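PDB 4D3D: imine reductase from Bacillus cereus, which catalyses the NADPH-dependent, S-selective reduction of the imine 2-methylpyrroline to the corresponding amine. Local coordinates for residues T151-G155 / G181-Y187. Sequence-based numbering, arbitrary orientation.
Sequences TYYSG and GLAMLYY
How a Rossmann-type domain is joined to the helical domain that follows it is well illustrated where strand 151-155 meets the first turns of helix 182-210. Extended strand and helix run roughly antiparallel, at 143° with axes 6.9 Å apart, and Y152 and A183 are in register (CA-CA 5.0 Å). Y152 and S154 point their CA-CB bonds at the helix; that of Y153 points away. G181 leads into the first turn, its O accepting from L185 N. L182 flanks S154 (CB-CB 3.9 Å). A183 fits closest: its CB lies 3.6 Å from Y152 O, and its N donates to S154 OG (2.9 Å), which the p rotamer presents. Y186 sets its CB over the Y152 ring, 4.1 Å from the centroid, a CH-pi contact with Y152 in the m rotamer, while its own ring meets Y221 of the second subunit edge-to-face. Y187 CB packs on Y152 CD2 (4.1 Å). One serine hydroxyl thus satisfies a first-turn amide otherwise lacking a helical acceptor, while the rest of the contact is largely apolar, packed around Y152.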
# COMPACT_ATOMS: atom_id res chain seq x y z
N THR B 151 -17.44 8.65 -11.47
CA THR B 151 -17.81 7.24 -11.77
C THR B 151 -17.04 6.77 -13.00
O THR B 151 -16.89 7.50 -14.03
CB THR B 151 -19.30 7.21 -12.08
OG1 THR B 151 -20.03 7.63 -10.90
CG2 THR B 151 -19.78 5.84 -12.51
N TYR B 152 -16.44 5.59 -12.94
CA TYR B 152 -15.80 4.98 -14.11
C TYR B 152 -16.86 4.44 -15.05
O TYR B 152 -17.78 3.80 -14.60
CB TYR B 152 -14.96 3.77 -13.70
CG TYR B 152 -13.77 4.04 -12.80
CD1 TYR B 152 -12.76 4.86 -13.22
CD2 TYR B 152 -13.65 3.45 -11.57
CE1 TYR B 152 -11.66 5.12 -12.42
CE2 TYR B 152 -12.54 3.71 -10.75
CZ TYR B 152 -11.58 4.59 -11.18
OH TYR B 152 -10.41 4.90 -10.43
N TYR B 153 -16.72 4.67 -16.35
CA TYR B 153 -17.62 4.11 -17.31
C TYR B 153 -16.92 3.42 -18.42
O TYR B 153 -15.80 3.76 -18.83
CB TYR B 153 -18.48 5.24 -17.91
CG TYR B 153 -19.57 5.76 -17.02
CD1 TYR B 153 -20.63 4.97 -16.67
CD2 TYR B 153 -19.46 7.03 -16.42
CE1 TYR B 153 -21.64 5.44 -15.85
CE2 TYR B 153 -20.46 7.52 -15.58
CZ TYR B 153 -21.55 6.73 -15.28
OH TYR B 153 -22.58 7.12 -14.46
N SER B 154 -17.49 2.31 -18.91
CA SER B 154 -16.93 1.64 -20.07
C SER B 154 -18.01 0.92 -20.89
O SER B 154 -19.13 0.68 -20.38
CB SER B 154 -15.82 0.64 -19.75
OG SER B 154 -16.26 -0.43 -18.95
N GLY B 155 -17.67 0.57 -22.11
CA GLY B 155 -18.68 0.06 -23.06
C GLY B 155 -18.58 0.87 -24.37
O GLY B 155 -17.62 1.59 -24.63
N GLY B 181 -15.71 -4.61 -19.37
CA GLY B 181 -15.04 -5.02 -18.12
C GLY B 181 -14.21 -3.87 -17.52
O GLY B 181 -13.87 -3.93 -16.33
N LEU B 182 -13.84 -2.84 -18.31
CA LEU B 182 -12.86 -1.85 -17.80
C LEU B 182 -13.27 -0.98 -16.64
O LEU B 182 -12.45 -0.73 -15.72
CB LEU B 182 -12.32 -0.95 -18.95
CG LEU B 182 -11.57 -1.64 -20.05
CD1 LEU B 182 -11.31 -0.64 -21.15
CD2 LEU B 182 -10.21 -2.19 -19.58
N ALA B 183 -14.54 -0.56 -16.57
CA ALA B 183 -15.01 0.18 -15.45
C ALA B 183 -14.85 -0.61 -14.15
O ALA B 183 -14.43 -0.02 -13.11
CB ALA B 183 -16.45 0.58 -15.62
N MET B 184 -15.06 -1.91 -14.20
CA MET B 184 -14.87 -2.75 -13.01
C MET B 184 -13.36 -3.03 -12.76
O MET B 184 -12.93 -3.15 -11.60
CB MET B 184 -15.65 -4.05 -13.13
CG MET B 184 -17.21 -3.86 -13.14
SD MET B 184 -17.92 -2.42 -12.24
CE MET B 184 -17.35 -3.24 -10.92
N LEU B 185 -12.61 -3.15 -13.82
CA LEU B 185 -11.18 -3.44 -13.72
C LEU B 185 -10.50 -2.34 -12.93
O LEU B 185 -9.85 -2.63 -11.90
CB LEU B 185 -10.52 -3.59 -15.04
CG LEU B 185 -8.96 -3.85 -14.92
CD1 LEU B 185 -8.58 -5.22 -14.35
CD2 LEU B 185 -8.42 -3.59 -16.29
N TYR B 186 -10.67 -1.12 -13.34
CA TYR B 186 -10.00 0.03 -12.67
C TYR B 186 -10.44 0.18 -11.19
O TYR B 186 -9.64 0.38 -10.28
CB TYR B 186 -10.21 1.32 -13.40
CG TYR B 186 -9.35 1.49 -14.67
CD1 TYR B 186 -9.76 1.01 -15.90
CD2 TYR B 186 -8.07 2.07 -14.60
CE1 TYR B 186 -8.98 1.15 -17.05
CE2 TYR B 186 -7.28 2.19 -15.74
CZ TYR B 186 -7.72 1.75 -16.95
OH TYR B 186 -6.92 1.93 -18.08
N TYR B 187 -11.75 -0.01 -10.93
CA TYR B 187 -12.25 -0.01 -9.57
C TYR B 187 -11.63 -1.10 -8.67
O TYR B 187 -11.08 -0.81 -7.57
CB TYR B 187 -13.78 -0.20 -9.64
CG TYR B 187 -14.41 0.06 -8.27
CD1 TYR B 187 -14.77 1.34 -7.87
CD2 TYR B 187 -14.58 -0.99 -7.40
CE1 TYR B 187 -15.30 1.56 -6.60
CE2 TYR B 187 -15.13 -0.80 -6.15
CZ TYR B 187 -15.45 0.44 -5.74
OH TYR B 187 -16.00 0.58 -4.47